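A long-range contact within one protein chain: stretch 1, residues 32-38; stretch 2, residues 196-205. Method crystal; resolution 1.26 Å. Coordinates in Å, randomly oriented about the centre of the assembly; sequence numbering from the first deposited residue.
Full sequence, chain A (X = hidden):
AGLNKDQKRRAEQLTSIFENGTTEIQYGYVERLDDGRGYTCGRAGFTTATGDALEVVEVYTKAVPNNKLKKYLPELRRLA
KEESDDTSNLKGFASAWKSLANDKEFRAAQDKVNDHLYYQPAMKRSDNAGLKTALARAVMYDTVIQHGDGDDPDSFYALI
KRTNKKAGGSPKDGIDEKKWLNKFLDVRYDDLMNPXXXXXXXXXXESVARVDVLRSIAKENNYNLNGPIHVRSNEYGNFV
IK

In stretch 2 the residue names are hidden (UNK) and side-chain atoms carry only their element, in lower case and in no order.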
ATOM      1  N   ARG A  32      -5.747   3.354 -14.763  1.00 12.80           N
ATOM      2  CA  ARG A  32      -7.055   2.786 -14.468  1.00 14.29           C
ATOM      3  C   ARG A  32      -6.907   1.272 -14.425  1.00 13.49           C
ATOM      4  O   ARG A  32      -6.532   0.659 -15.429  1.00 15.15           O
ATOM      5  CB  ARG A  32      -7.995   3.122 -15.618  1.00 17.90           C
ATOM      6  CG  ARG A  32      -9.142   4.018 -15.318  1.00 18.54           C
ATOM      7  CD  ARG A  32     -10.199   3.940 -16.442  1.00 14.74           C
ATOM      8  NE  ARG A  32     -11.219   2.927 -16.164  1.00 13.84           N
ATOM      9  CZ  ARG A  32     -12.230   3.087 -15.310  1.00 12.06           C
ATOM     10  NH1 ARG A  32     -12.406   4.241 -14.680  1.00 11.08           N
ATOM     11  NH2 ARG A  32     -13.069   2.087 -15.080  1.00 12.99           N
ATOM     12  N   LEU A  33      -7.207   0.658 -13.284  1.00 13.81           N
ATOM     13  CA  LEU A  33      -7.064  -0.787 -13.154  1.00 15.18           C
ATOM     14  C   LEU A  33      -8.375  -1.538 -13.308  1.00 14.64           C
ATOM     15  O   LEU A  33      -8.373  -2.772 -13.260  1.00 16.38           O
ATOM     16  CB  LEU A  33      -6.408  -1.142 -11.822  1.00 15.96           C
ATOM     17  CG  LEU A  33      -5.010  -0.544 -11.663  1.00 16.61           C
ATOM     18  CD1 LEU A  33      -4.433  -0.878 -10.303  1.00 17.59           C
ATOM     19  CD2 LEU A  33      -4.070  -0.998 -12.785  1.00 17.63           C
ATOM     20  N   ASP A  34      -9.490  -0.834 -13.499  1.00 13.93           N
ATOM     21  CA  ASP A  34     -10.807  -1.465 -13.575  1.00 13.99           C
ATOM     22  C   ASP A  34     -11.103  -2.297 -12.334  1.00 14.30           C
ATOM     23  O   ASP A  34     -11.695  -3.376 -12.402  1.00 14.57           O
ATOM     24  CB  ASP A  34     -11.004  -2.250 -14.870  1.00 14.45           C
ATOM     25  CG  ASP A  34     -11.113  -1.339 -16.063  1.00 15.01           C
ATOM     26  OD1 ASP A  34     -12.071  -0.534 -16.106  1.00 15.16           O
ATOM     27  OD2 ASP A  34     -10.216  -1.389 -16.928  1.00 18.03           O
ATOM     28  N   ASP A  35     -10.693  -1.767 -11.183  1.00 13.17           N
ATOM     29  CA  ASP A  35     -10.910  -2.392  -9.889  1.00 13.38           C
ATOM     30  C   ASP A  35     -11.937  -1.627  -9.072  1.00 12.49           C
ATOM     31  O   ASP A  35     -11.987  -1.777  -7.844  1.00 13.28           O
ATOM     32  CB  ASP A  35      -9.590  -2.495  -9.125  1.00 13.21           C
ATOM     33  CG  ASP A  35      -8.970  -1.136  -8.838  1.00 13.65           C
ATOM     34  OD1 ASP A  35      -9.412  -0.122  -9.427  1.00 12.52           O
ATOM     35  OD2 ASP A  35      -8.042  -1.098  -8.009  1.00 14.94           O
ATOM     36  N   GLY A  36     -12.739  -0.791  -9.734  1.00 11.82           N
ATOM     37  CA  GLY A  36     -13.721   0.026  -9.068  1.00 11.47           C
ATOM     38  C   GLY A  36     -13.169   1.268  -8.415  1.00 10.49           C
ATOM     39  O   GLY A  36     -13.949   2.050  -7.856  1.00 11.28           O
ATOM     40  N   ARG A  37     -11.857   1.490  -8.469  1.00 10.21           N
ATOM     41  CA  ARG A  37     -11.243   2.566  -7.702  1.00 10.28           C
ATOM     42  C   ARG A  37     -10.906   3.792  -8.541  1.00  9.26           C
ATOM     43  O   ARG A  37     -10.288   4.729  -8.025  1.00  9.87           O
ATOM     44  CB  ARG A  37     -10.029   2.056  -6.919  1.00 11.10           C
ATOM     45  CG  ARG A  37     -10.397   0.941  -5.947  1.00 12.20           C
ATOM     46  CD  ARG A  37      -9.241   0.614  -5.020  1.00 13.87           C
ATOM     47  NE  ARG A  37      -9.591  -0.427  -4.057  1.00 15.61           N
ATOM     48  CZ  ARG A  37      -9.408  -1.728  -4.264  1.00 16.59           C
ATOM     49  NH1 ARG A  37      -8.873  -2.153  -5.400  1.00 16.58           N
ATOM     50  NH2 ARG A  37      -9.759  -2.598  -3.328  1.00 17.98           N
ATOM     51  N   GLY A  38     -11.311   3.818  -9.810  1.00  9.08           N
ATOM     52  CA  GLY A  38     -11.016   4.967 -10.655  1.00  9.36           C
ATOM     53  C   GLY A  38      -9.582   4.907 -11.128  1.00  9.06           C
ATOM     54  O   GLY A  38      -9.136   3.890 -11.659  1.00  9.51           O
ATOM     55  N   UNK A 196     -14.069  -9.820  -0.360  1.00 19.48           N
ATOM     56  CA  UNK A 196     -15.481  -9.470  -0.261  1.00 19.42           C
ATOM     57  C   UNK A 196     -15.885  -8.480  -1.346  1.00 20.00           C
ATOM     58  O   UNK A 196     -17.015  -8.522  -1.839  1.00 21.06           O
ATOM     59  c   UNK A 196     -15.781  -8.897   1.125  1.00 20.72           C
ATOM     60  N   UNK A 197     -14.974  -7.598  -1.740  1.00 19.38           N
ATOM     61  CA  UNK A 197     -15.233  -6.582  -2.757  1.00 19.00           C
ATOM     62  C   UNK A 197     -14.990  -7.212  -4.124  1.00 18.72           C
ATOM     63  O   UNK A 197     -13.844  -7.424  -4.532  1.00 18.96           O
ATOM     64  n   UNK A 197     -13.302  -3.535  -3.658  1.00 19.30           N
ATOM     65  o   UNK A 197     -15.219  -4.357  -4.469  1.00 20.26           O
ATOM     66  c   UNK A 197     -14.317  -4.385  -3.636  1.00 19.25           C
ATOM     67  c   UNK A 197     -14.315  -5.392  -2.505  1.00 18.87           C
ATOM     68  N   UNK A 198     -16.079  -7.515  -4.838  1.00 19.30           N
ATOM     69  CA  UNK A 198     -15.947  -8.181  -6.128  1.00 19.95           C
ATOM     70  C   UNK A 198     -15.252  -7.308  -7.163  1.00 17.72           C
ATOM     71  O   UNK A 198     -14.654  -7.844  -8.102  1.00 19.10           O
ATOM     72  n   UNK A 198     -18.580 -11.143  -4.312  1.00 28.96           N
ATOM     73  c   UNK A 198     -19.597 -10.994  -5.140  1.00 29.41           C
ATOM     74  c   UNK A 198     -17.314  -8.614  -6.652  1.00 23.37           C
ATOM     75  c   UNK A 198     -17.560 -10.309  -4.703  1.00 27.94           C
ATOM     76  c   UNK A 198     -17.988  -9.643  -5.802  1.00 26.80           C
ATOM     77  n   UNK A 198     -19.266 -10.094  -6.051  1.00 28.88           N
ATOM     78  N   UNK A 199     -15.317  -5.977  -7.014  1.00 16.52           N
ATOM     79  CA  UNK A 199     -14.711  -5.081  -7.998  1.00 15.96           C
ATOM     80  C   UNK A 199     -13.219  -5.352  -8.150  1.00 14.57           C
ATOM     81  O   UNK A 199     -12.650  -5.129  -9.227  1.00 14.60           O
ATOM     82  c   UNK A 199     -14.869  -3.613  -7.566  1.00 16.54           C
ATOM     83  c   UNK A 199     -16.300  -3.102  -7.630  1.00 18.18           C
ATOM     84  o   UNK A 199     -16.564  -2.025  -7.034  1.00 19.06           O
ATOM     85  o   UNK A 199     -17.148  -3.738  -8.293  1.00 19.21           O
ATOM     86  N   UNK A 200     -12.563  -5.805  -7.084  1.00 15.18           N
ATOM     87  CA  UNK A 200     -11.109  -5.866  -7.026  1.00 14.40           C
ATOM     88  C   UNK A 200     -10.554  -7.278  -7.217  1.00 15.11           C
ATOM     89  O   UNK A 200      -9.348  -7.489  -7.055  1.00 15.05           O
ATOM     90  c   UNK A 200     -10.608  -5.240  -5.715  1.00 13.92           C
ATOM     91  c   UNK A 200     -10.838  -6.167  -4.516  1.00 14.56           C
ATOM     92  o   UNK A 200      -9.211  -4.941  -5.830  1.00 13.05           O
ATOM     93  N   UNK A 201     -11.413  -8.240  -7.533  1.00 16.13           N
ATOM     94  CA  UNK A 201     -10.986  -9.629  -7.696  1.00 18.45           C
ATOM     95  C   UNK A 201      -9.882  -9.845  -8.707  1.00 18.00           C
ATOM     96  O   UNK A 201      -8.870 -10.460  -8.402  1.00 18.07           O
ATOM     97  c   UNK A 201     -14.416 -11.366  -7.701  1.00 32.25           C
ATOM     98  c   UNK A 201     -13.156 -10.820  -7.047  1.00 27.85           C
ATOM     99  n   UNK A 201     -17.043 -12.189  -8.211  1.00 38.41           N
ATOM    100  c   UNK A 201     -12.162 -10.498  -8.130  1.00 22.57           C
ATOM    101  c   UNK A 201     -16.491 -12.498  -7.046  1.00 37.66           C
ATOM    102  n   UNK A 201     -15.250 -12.115  -6.777  1.00 34.95           N
ATOM    103  n   UNK A 201     -17.179 -13.182  -6.144  1.00 38.34           N
ATOM    104  N   UNK A 202     -10.089  -9.357  -9.920  1.00 18.17           N
ATOM    105  CA  UNK A 202      -9.109  -9.571 -10.984  1.00 18.80           C
ATOM    106  C   UNK A 202      -7.746  -9.019 -10.594  1.00 18.09           C
ATOM    107  O   UNK A 202      -6.721  -9.698 -10.733  1.00 19.27           O
ATOM    108  c   UNK A 202     -10.599  -9.716 -13.043  1.00 22.28           C
ATOM    109  o   UNK A 202     -10.950 -10.834 -12.610  1.00 23.01           O
ATOM    110  c   UNK A 202      -9.572  -8.904 -12.282  1.00 20.35           C
ATOM    111  o   UNK A 202     -11.063  -9.217 -14.091  1.00 22.69           O
ATOM    112  N   UNK A 203      -7.713  -7.780 -10.108  1.00 16.26           N
ATOM    113  CA  UNK A 203      -6.438  -7.162  -9.777  1.00 16.48           C
ATOM    114  C   UNK A 203      -5.784  -7.845  -8.584  1.00 15.55           C
ATOM    115  O   UNK A 203      -4.570  -8.088  -8.589  1.00 16.41           O
ATOM    116  c   UNK A 203      -4.474  -4.820 -10.563  1.00 23.64           C
ATOM    117  c   UNK A 203      -5.339  -4.905  -9.309  1.00 21.41           C
ATOM    118  c   UNK A 203      -6.637  -5.667  -9.524  1.00 18.34           C
ATOM    119  o   UNK A 203      -3.254  -4.597 -10.422  1.00 25.41           O
ATOM    120  o   UNK A 203      -4.997  -4.990 -11.683  1.00 24.43           O
ATOM    121  N   UNK A 204      -6.568  -8.190  -7.563  1.00 14.16           N
ATOM    122  CA  UNK A 204      -5.967  -8.734  -6.352  1.00 14.46           C
ATOM    123  C   UNK A 204      -5.480 -10.163  -6.561  1.00 14.53           C
ATOM    124  O   UNK A 204      -4.442 -10.554  -6.018  1.00 14.67           O
ATOM    125  c   UNK A 204      -6.939  -8.631  -5.182  1.00 13.47           C
ATOM    126  c   UNK A 204      -7.659  -4.864  -1.962  1.00 12.75           C
ATOM    127  c   UNK A 204      -6.933  -7.271  -4.563  1.00 12.14           C
ATOM    128  c   UNK A 204      -7.496  -6.912  -3.302  1.00 12.41           C
ATOM    129  c   UNK A 204      -6.365  -6.134  -5.072  1.00 12.50           C
ATOM    130  c   UNK A 204      -7.239  -5.543  -3.104  1.00 12.26           C
ATOM    131  c   UNK A 204      -8.195  -7.623  -2.316  1.00 13.05           C
ATOM    132  n   UNK A 204      -6.551  -5.088  -4.201  1.00 12.58           N
ATOM    133  c   UNK A 204      -8.344  -5.582  -1.017  1.00 13.15           C
ATOM    134  c   UNK A 204      -8.600  -6.953  -1.182  1.00 14.11           C
ATOM    135  N   UNK A 205      -6.181 -10.926  -7.387  1.00 15.89           N
ATOM    136  CA  UNK A 205      -5.756 -12.292  -7.670  1.00 17.59           C
ATOM    137  C   UNK A 205      -4.390 -12.278  -8.359  1.00 18.57           C
ATOM    138  O   UNK A 205      -3.571 -13.157  -8.136  1.00 19.52           O
ATOM    139  c   UNK A 205     -11.518 -14.437  -7.889  1.00 33.87           C
ATOM    140  c   UNK A 205      -9.117 -14.142  -8.453  1.00 26.59           C
ATOM    141  n   UNK A 205     -12.437 -14.732  -6.981  1.00 35.29           N
ATOM    142  c   UNK A 205      -6.809 -13.035  -8.505  1.00 19.90           C
ATOM    143  c   UNK A 205      -7.925 -13.621  -7.652  1.00 22.54           C
ATOM    144  n   UNK A 205     -11.897 -14.143  -9.123  1.00 35.24           N
ATOM    145  n   UNK A 205     -10.229 -14.454  -7.554  1.00 30.55           N
TER
HETATM  146  O   HOH W   1     -13.396  -1.255  -5.532  1.00 20.24           O

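Position 196 has a single side-chain carbon. It lies out of reach of stretch 1. It is Ala196.

Position 197 has two carbons, the second carrying one oxygen and one nitrogen. The nitrogen comes near Arg37. This is a short amide, Asn197. Asn197 ND2 lies 3.7 Å from Arg37 NH2. Water 1 accepts a hydrogen bond from Asn197 ND2 (3.0 Å to the water O) and donates one to Asp35 O (2.8 Å), so it bridges the stretches.

Position 198 has one carbon leading to a five-membered ring of three carbons and two nitrogens. The ring is an imidazole and touches nothing on stretch 1. It is His198.

Position 199 has two carbons, the second carrying two oxygens. One oxygen comes near Gly36. This short carboxylate is Asp199. Asp199 N donates to Asn197 OD1 at 3.0 Å. Asp199 O receives a CA-H...O contact from Asp35 CA at 3.3 Å. Asp199 OD2 lies 4.1 Å from Gly36 CA. A CB on Gly36 would clash with that oxygen, and the positive phi of Gly36 also favours glycine.

Position 200 branches at its first carbon into one oxygen and one carbon. The oxygen meets the guanidinium of Arg37. It is Thr200. Arg37 NH1 donates a hydrogen bond to Thr200 OG1 at 2.8 Å, and the oxygen sits at the guanidinium edge.

Position 201 has three carbons, a nitrogen, and a carbon with two more nitrogens. The CB points away from stretch 1, and nothing there is touched. It is Arg201.

Position 202 has two carbons, the second with two oxygens. Its CB points toward stretch 1, but the side chain makes no contact with it. It is Asp202.

Position 203 has three carbons, the third carrying two oxygens. One oxygen nears Leu33. It is one carbon longer than Asp202, so it is Glu203. Glu203 OE2 comes within 3.9 Å of Leu33 CD1, a packing contact.

Position 204 has one carbon and a fused five- and six-membered ring system of eight carbons and one nitrogen. A ring carbon nears Arg37. Only an indole fits: Trp204. Trp204 CZ2 lies 3.4 Å from Arg37 NH2, in an oblique arrangement.

Position 205 repeats the side-chain pattern of Arg201, out of reach of stretch 1. It is Arg205.

The contact centres on Asp35 and Arg37. Asp35 OD2 holds Arg37 NH1 in a salt bridge at 2.9 Å. The same NH1 serves Thr200, linking the loop to the start of the helix.

Stretch 2 196-205: ANHDTRDEWR
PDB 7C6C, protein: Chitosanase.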